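Local coordinates for alcohol dehydrogenase (Aeropyrum pernix, PDB 1H2B), which probably catalyses the NAD(+)-dependent interconversion of alcohols with aldehydes or ketones, as a zinc-containing alcohol dehydrogenase that holds bound zinc and a nicotinamide cofactor, at residues 16-20 against 30-35; 253-258 against 274-279. One frame throughout, in Å; residues are numbered along the deposited sequence.

Contact 1 (16-20 against 30-35)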
ATOM      1  N   LEU B  16      32.146 -34.945   9.026  1.00 46.54           N
ATOM      2  CA  LEU B  16      32.378 -35.106   7.564  1.00 41.11           C
ATOM      3  C   LEU B  16      31.481 -36.171   6.904  1.00 39.09           C
ATOM      4  O   LEU B  16      31.736 -36.571   5.774  1.00 41.53           O
ATOM      5  CB  LEU B  16      33.857 -35.365   7.257  1.00 42.21           C
ATOM      6  CG  LEU B  16      34.975 -34.859   8.200  1.00 52.25           C
ATOM      7  CD1 LEU B  16      36.330 -35.477   7.796  1.00 58.70           C
ATOM      8  CD2 LEU B  16      35.087 -33.322   8.274  1.00 52.13           C
ATOM      9  N   LYS B  17      30.444 -36.630   7.607  1.00 32.21           N
ATOM     10  CA  LYS B  17      29.339 -37.354   6.949  1.00 33.24           C
ATOM     11  C   LYS B  17      28.414 -36.356   6.255  1.00 28.88           C
ATOM     12  O   LYS B  17      28.157 -35.270   6.801  1.00 29.67           O
ATOM     13  CB  LYS B  17      28.525 -38.160   7.958  1.00 32.92           C
ATOM     14  CG  LYS B  17      29.191 -39.480   8.376  1.00 46.25           C
ATOM     15  CD  LYS B  17      29.449 -40.409   7.168  1.00 51.96           C
ATOM     16  CE  LYS B  17      30.102 -41.725   7.596  1.00 59.68           C
ATOM     17  NZ  LYS B  17      30.929 -42.319   6.507  1.00 57.69           N
ATOM     18  N   ALA B  18      27.909 -36.722   5.074  1.00 25.83           N
ATOM     19  CA  ALA B  18      26.916 -35.889   4.372  1.00 22.64           C
ATOM     20  C   ALA B  18      25.936 -36.735   3.539  1.00 25.61           C
ATOM     21  O   ALA B  18      26.293 -37.796   3.065  1.00 25.48           O
ATOM     22  CB  ALA B  18      27.629 -34.892   3.470  1.00 23.71           C
ATOM     23  N   ALA B  19      24.719 -36.232   3.317  1.00 21.23           N
ATOM     24  CA  ALA B  19      23.757 -36.899   2.420  1.00 22.83           C
ATOM     25  C   ALA B  19      23.757 -36.181   1.083  1.00 23.24           C
ATOM     26  O   ALA B  19      23.388 -34.986   0.995  1.00 23.78           O
ATOM     27  CB  ALA B  19      22.362 -36.895   3.048  1.00 23.27           C
ATOM     28  N   ARG B  20      24.211 -36.874   0.027  1.00 22.03           N
ATOM     29  CA  ARG B  20      24.478 -36.210  -1.249  1.00 23.25           C
ATOM     30  C   ARG B  20      23.741 -36.791  -2.414  1.00 26.26           C
ATOM     31  O   ARG B  20      23.568 -38.007  -2.503  1.00 27.37           O
ATOM     32  CB  ARG B  20      25.962 -36.190  -1.562  1.00 26.20           C
ATOM     33  CG  ARG B  20      26.802 -35.852  -0.344  1.00 29.51           C
ATOM     34  CD  ARG B  20      28.220 -35.574  -0.712  1.00 25.04           C
ATOM     35  NE  ARG B  20      28.429 -34.180  -1.095  1.00 27.55           N
ATOM     36  CZ  ARG B  20      29.434 -33.756  -1.841  1.00 32.61           C
ATOM     37  NH1 ARG B  20      30.346 -34.615  -2.331  1.00 28.96           N
ATOM     38  NH2 ARG B  20      29.539 -32.477  -2.101  1.00 28.73           N
ATOM     39  N   ILE B  30      24.812 -41.502   1.627  1.00 27.52           N
ATOM     40  CA  ILE B  30      25.353 -41.040   2.896  1.00 28.94           C
ATOM     41  C   ILE B  30      26.832 -41.391   2.850  1.00 30.47           C
ATOM     42  O   ILE B  30      27.176 -42.575   2.762  1.00 29.30           O
ATOM     43  CB  ILE B  30      24.637 -41.696   4.110  1.00 32.98           C
ATOM     44  CG1 ILE B  30      23.129 -41.363   4.105  1.00 37.63           C
ATOM     45  CG2 ILE B  30      25.287 -41.264   5.404  1.00 35.79           C
ATOM     46  CD1 ILE B  30      22.279 -42.373   4.854  1.00 44.86           C
ATOM     47  N   GLU B  31      27.710 -40.383   2.854  1.00 27.45           N
ATOM     48  CA  GLU B  31      29.134 -40.638   2.622  1.00 26.59           C
ATOM     49  C   GLU B  31      29.995 -39.572   3.258  1.00 30.41           C
ATOM     50  O   GLU B  31      29.487 -38.549   3.699  1.00 28.91           O
ATOM     51  CB  GLU B  31      29.423 -40.676   1.136  1.00 27.96           C
ATOM     52  CG  GLU B  31      29.095 -39.411   0.373  1.00 32.45           C
ATOM     53  CD  GLU B  31      28.856 -39.664  -1.089  1.00 40.36           C
ATOM     54  OE1 GLU B  31      28.865 -40.842  -1.499  1.00 46.59           O
ATOM     55  OE2 GLU B  31      28.655 -38.688  -1.836  1.00 39.69           O
ATOM     56  N   ASP B  32      31.299 -39.810   3.313  1.00 27.53           N
ATOM     57  CA  ASP B  32      32.211 -38.756   3.762  1.00 29.77           C
ATOM     58  C   ASP B  32      32.491 -37.704   2.692  1.00 29.17           C
ATOM     59  O   ASP B  32      32.537 -37.988   1.498  1.00 31.69           O
ATOM     60  CB  ASP B  32      33.525 -39.351   4.273  1.00 35.91           C
ATOM     61  CG  ASP B  32      33.310 -40.409   5.331  1.00 44.87           C
ATOM     62  OD1 ASP B  32      32.868 -40.053   6.450  1.00 54.82           O
ATOM     63  OD2 ASP B  32      33.558 -41.623   5.129  1.00 53.51           O
ATOM     64  N   VAL B  33      32.683 -36.463   3.138  1.00 21.12           N
ATOM     65  CA  VAL B  33      33.037 -35.363   2.254  1.00 23.35           C
ATOM     66  C   VAL B  33      34.067 -34.555   3.044  1.00 19.28           C
ATOM     67  O   VAL B  33      34.183 -34.732   4.241  1.00 22.12           O
ATOM     68  CB  VAL B  33      31.801 -34.532   1.893  1.00 26.73           C
ATOM     69  CG1 VAL B  33      30.768 -35.403   1.248  1.00 31.61           C
ATOM     70  CG2 VAL B  33      31.197 -34.021   3.096  1.00 24.44           C
ATOM     71  N   ASP B  34      34.856 -33.709   2.380  1.00 21.00           N
ATOM     72  CA  ASP B  34      35.806 -32.905   3.142  1.00 18.21           C
ATOM     73  C   ASP B  34      35.074 -31.766   3.880  1.00 20.62           C
ATOM     74  O   ASP B  34      33.985 -31.322   3.473  1.00 19.46           O
ATOM     75  CB  ASP B  34      36.870 -32.314   2.199  1.00 18.99           C
ATOM     76  CG  ASP B  34      37.800 -33.365   1.625  1.00 22.71           C
ATOM     77  OD1 ASP B  34      37.727 -34.521   2.046  1.00 20.68           O
ATOM     78  OD2 ASP B  34      38.586 -33.099   0.709  1.00 21.32           O
ATOM     79  N   TYR B  35      35.696 -31.307   4.958  1.00 20.06           N
ATOM     80  CA  TYR B  35      35.211 -30.166   5.733  1.00 21.28           C
ATOM     81  C   TYR B  35      35.084 -28.956   4.811  1.00 20.57           C
ATOM     82  O   TYR B  35      35.875 -28.777   3.870  1.00 19.04           O
ATOM     83  CB  TYR B  35      36.218 -29.912   6.860  1.00 17.21           C
ATOM     84  CG  TYR B  35      35.924 -28.760   7.771  1.00 18.86           C
ATOM     85  CD1 TYR B  35      35.021 -28.919   8.803  1.00 21.15           C
ATOM     86  CD2 TYR B  35      36.586 -27.551   7.622  1.00 19.40           C
ATOM     87  CE1 TYR B  35      34.763 -27.881   9.683  1.00 19.84           C
ATOM     88  CE2 TYR B  35      36.341 -26.499   8.495  1.00 22.08           C
ATOM     89  CZ  TYR B  35      35.427 -26.698   9.532  1.00 20.99           C
ATOM     90  OH  TYR B  35      35.123 -25.689  10.438  1.00 21.67           O
TER
HETATM   91  O   HOH W   1      30.836 -37.293  -2.597  1.00 45.55           O

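Contact 2 (253-258 against 274-279)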
ATOM      1  N   ARG B 253     -19.998 -17.439  -1.816  1.00 20.39           N
ATOM      2  CA  ARG B 253     -19.180 -16.281  -2.110  1.00 21.87           C
ATOM      3  C   ARG B 253     -17.719 -16.653  -2.435  1.00 20.32           C
ATOM      4  O   ARG B 253     -16.998 -15.814  -2.995  1.00 20.86           O
ATOM      5  CB  ARG B 253     -19.210 -15.339  -0.930  1.00 23.55           C
ATOM      6  CG  ARG B 253     -20.645 -14.841  -0.665  1.00 33.63           C
ATOM      7  CD  ARG B 253     -20.742 -13.512   0.045  1.00 50.44           C
ATOM      8  NE  ARG B 253     -20.750 -12.414  -0.918  1.00 61.50           N
ATOM      9  CZ  ARG B 253     -19.861 -11.421  -0.948  1.00 64.15           C
ATOM     10  NH1 ARG B 253     -18.875 -11.365  -0.053  1.00 62.58           N
ATOM     11  NH2 ARG B 253     -19.963 -10.481  -1.879  1.00 64.20           N
ATOM     12  N   GLY B 254     -17.298 -17.856  -2.050  1.00 18.52           N
ATOM     13  CA  GLY B 254     -15.886 -18.235  -2.151  1.00 16.99           C
ATOM     14  C   GLY B 254     -15.021 -17.502  -1.137  1.00 16.71           C
ATOM     15  O   GLY B 254     -15.493 -16.729  -0.291  1.00 19.70           O
ATOM     16  N   VAL B 255     -13.708 -17.716  -1.230  1.00 14.38           N
ATOM     17  CA  VAL B 255     -12.767 -17.135  -0.281  1.00 14.62           C
ATOM     18  C   VAL B 255     -12.099 -15.886  -0.804  1.00 14.35           C
ATOM     19  O   VAL B 255     -11.867 -15.711  -2.001  1.00 15.74           O
ATOM     20  CB  VAL B 255     -11.705 -18.158   0.176  1.00 12.24           C
ATOM     21  CG1 VAL B 255     -12.382 -19.403   0.805  1.00 15.97           C
ATOM     22  CG2 VAL B 255     -10.819 -18.603  -0.991  1.00 16.42           C
ATOM     23  N   ASN B 256     -11.769 -15.014   0.128  1.00 14.43           N
ATOM     24  CA  ASN B 256     -11.033 -13.799  -0.202  1.00 14.60           C
ATOM     25  C   ASN B 256      -9.589 -14.101  -0.595  1.00 15.27           C
ATOM     26  O   ASN B 256      -8.991 -13.411  -1.456  1.00 15.23           O
ATOM     27  CB  ASN B 256     -11.066 -12.867   1.001  1.00 14.99           C
ATOM     28  CG  ASN B 256     -12.482 -12.509   1.393  1.00 19.29           C
ATOM     29  OD1 ASN B 256     -13.218 -13.280   1.988  1.00 19.72           O
ATOM     30  ND2 ASN B 256     -12.886 -11.305   0.988  1.00 23.57           N
ATOM     31  N   VAL B 257      -8.988 -15.092   0.061  1.00 14.51           N
ATOM     32  CA  VAL B 257      -7.611 -15.513  -0.262  1.00 11.67           C
ATOM     33  C   VAL B 257      -7.575 -17.041  -0.174  1.00 13.92           C
ATOM     34  O   VAL B 257      -8.153 -17.619   0.742  1.00 14.07           O
ATOM     35  CB  VAL B 257      -6.591 -14.985   0.732  1.00 13.81           C
ATOM     36  CG1 VAL B 257      -5.198 -15.561   0.416  1.00 15.28           C
ATOM     37  CG2 VAL B 257      -6.488 -13.436   0.668  1.00 14.36           C
ATOM     38  N   ALA B 258      -6.974 -17.674  -1.191  1.00 11.70           N
ATOM     39  CA  ALA B 258      -6.624 -19.100  -1.076  1.00 13.07           C
ATOM     40  C   ALA B 258      -5.122 -19.202  -1.147  1.00 13.00           C
ATOM     41  O   ALA B 258      -4.489 -18.405  -1.836  1.00 12.77           O
ATOM     42  CB  ALA B 258      -7.245 -19.900  -2.210  1.00 13.26           C
ATOM     43  N   LEU B 274     -11.693 -21.793  -5.841  1.00 14.30           N
ATOM     44  CA  LEU B 274     -12.128 -21.398  -4.476  1.00 14.44           C
ATOM     45  C   LEU B 274     -12.364 -19.893  -4.338  1.00 16.76           C
ATOM     46  O   LEU B 274     -13.019 -19.435  -3.395  1.00 16.02           O
ATOM     47  CB  LEU B 274     -11.099 -21.818  -3.414  1.00 14.16           C
ATOM     48  CG  LEU B 274     -10.706 -23.304  -3.403  1.00 14.38           C
ATOM     49  CD1 LEU B 274      -9.563 -23.516  -2.442  1.00 15.72           C
ATOM     50  CD2 LEU B 274     -11.954 -24.127  -3.069  1.00 16.26           C
ATOM     51  N   LEU B 275     -11.840 -19.120  -5.286  1.00 15.88           N
ATOM     52  CA  LEU B 275     -11.788 -17.669  -5.110  1.00 13.95           C
ATOM     53  C   LEU B 275     -13.116 -16.967  -5.352  1.00 15.09           C
ATOM     54  O   LEU B 275     -13.839 -17.228  -6.335  1.00 18.42           O
ATOM     55  CB  LEU B 275     -10.777 -17.064  -6.085  1.00 13.47           C
ATOM     56  CG  LEU B 275      -9.331 -17.552  -5.909  1.00 12.47           C
ATOM     57  CD1 LEU B 275      -8.473 -16.892  -7.017  1.00 15.91           C
ATOM     58  CD2 LEU B 275      -8.718 -17.275  -4.510  1.00 14.09           C
ATOM     59  N   GLY B 276     -13.407 -16.033  -4.461  1.00 14.77           N
ATOM     60  CA  GLY B 276     -14.522 -15.134  -4.672  1.00 16.40           C
ATOM     61  C   GLY B 276     -14.088 -13.914  -5.470  1.00 18.08           C
ATOM     62  O   GLY B 276     -12.955 -13.848  -5.968  1.00 16.23           O
ATOM     63  N   ARG B 277     -14.987 -12.925  -5.563  1.00 14.92           N
ATOM     64  CA  ARG B 277     -14.648 -11.699  -6.328  1.00 14.33           C
ATOM     65  C   ARG B 277     -13.497 -10.939  -5.701  1.00 16.19           C
ATOM     66  O   ARG B 277     -13.423 -10.747  -4.475  1.00 16.85           O
ATOM     67  CB  ARG B 277     -15.881 -10.802  -6.419  1.00 17.09           C
ATOM     68  CG  ARG B 277     -17.011 -11.488  -7.118  1.00 18.88           C
ATOM     69  CD  ARG B 277     -18.159 -10.551  -7.499  1.00 24.27           C
ATOM     70  NE  ARG B 277     -17.765  -9.647  -8.611  1.00 20.59           N
ATOM     71  CZ  ARG B 277     -17.658  -9.961  -9.899  1.00 19.33           C
ATOM     72  NH1 ARG B 277     -17.945 -11.173 -10.352  1.00 21.54           N
ATOM     73  NH2 ARG B 277     -17.321  -9.001 -10.764  1.00 22.69           N
ATOM     74  N   MET B 278     -12.563 -10.515  -6.555  1.00 15.10           N
ATOM     75  CA  MET B 278     -11.304  -9.878  -6.101  1.00 14.63           C
ATOM     76  C   MET B 278     -10.428 -10.826  -5.284  1.00 14.45           C
ATOM     77  O   MET B 278      -9.493 -10.410  -4.611  1.00 16.91           O
ATOM     78  CB  MET B 278     -11.521  -8.542  -5.394  1.00 19.09           C
ATOM     79  CG  MET B 278     -12.024  -7.520  -6.365  1.00 19.98           C
ATOM     80  SD  MET B 278     -12.129  -5.847  -5.657  1.00 26.46           S
ATOM     81  CE  MET B 278     -13.198  -6.061  -4.408  1.00 34.37           C
ATOM     82  N   GLY B 279     -10.717 -12.112  -5.408  1.00 14.26           N
ATOM     83  CA  GLY B 279      -9.996 -13.120  -4.662  1.00 14.33           C
ATOM     84  C   GLY B 279      -8.546 -13.242  -5.143  1.00 14.21           C
ATOM     85  O   GLY B 279      -8.221 -12.896  -6.280  1.00 14.96           O
TER
HETATM   86  O   HOH W   2     -17.396 -13.268  -3.941  1.00 23.94           O
HETATM   87  O   HOH W   3      -8.576 -10.729  -1.392  1.00 29.77           O

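Contact 1 (16-20 against 30-35)
Strands 17-21 and 29-32 form a beta hairpin at the start of the modelled chain. With strand 75-76 they make a three-stranded antiparallel surface sheet. L16, V33 and K17 lose the most surface to the pairing. L16 works through its backbone and side chain. Its O accepts a hydrogen bond from V33 N at 2.8 Å, and its CD2 lies 3.9 Å from Y35 CB. V33 points toward the first strand. Its CG2 packs on A18 CB at 3.7 Å, and its CG1 sits over one face of the R20 guanidinium. That guanidinium also reaches T76 and D134. A18 and E31 are an antiparallel hydrogen-bonded pair: A18 N gives to E31 O at 2.8 Å and E31 N to A18 O at 3.0 Å. K17 faces D32 in a non-hydrogen-bonded pair, and their side chains meet in an exposed salt bridge, NZ to OD1 at 3.0 Å. E31 OE2, also bonded to H22, is joined to R20 NH1 through one water, 2.7 Å from each atom.

Contact 2 (253-258 against 274-279)
A short parallel bridge pairs V255 with L275 in the Rossmann-type nucleotide-binding domain. V255 supplies both backbone partners. Its N gives a hydrogen bond to L274 O at 2.8 Å, and its O accepts one from G276 N at 2.9 Å. Both are nearly straight. The chain then turns away through a type II beta turn, G276 to G279, closed by G279 N to G276 O at 2.9 Å. Water serves polar groups beside the bridge. One water lies 2.7 Å from R253 O and 2.9 Å from R277 N. Another gives a hydrogen bond to N256 O at 2.7 Å. N256 CB points away from 274-279, and its OD1 accepts from Y189 N. The R277 guanidinium bonds to H122 and M121 of the second subunit, and R253 forms a salt bridge with E124 of that subunit. Glycines allow the close approach: G276 CA is 3.1 Å from R253 O, and a CB on G276 would clash with that oxygen. On the apolar side, L275 CD2 touches A258 CB at 3.8 Å. V255 and L274 pack between strand 189-193 and helix 242-249, while L275 and A258 rest on strand 279-283.

From the N terminus, the chain first meets contact 1. It closes a short loop, with nine residues between 16-20 and 30-35. Strand 17-21 also pairs with strand 75-76. The chain then runs through C54, H79 and D168, ligands of the zinc that is probably catalytic, as in this family. It enters the parallel sheet, whose first strand in the chain is 189-193. Contact 2 closes a loop of 15 residues that includes helix 265-270. It ties strand 255-260 to strand 275-276, just before strand 279-283 of that sheet. The loops are in series and neither nest nor cross. The centres of contacts 1 and 2 are about 47 Å apart. Only contact 2 meets the second subunit.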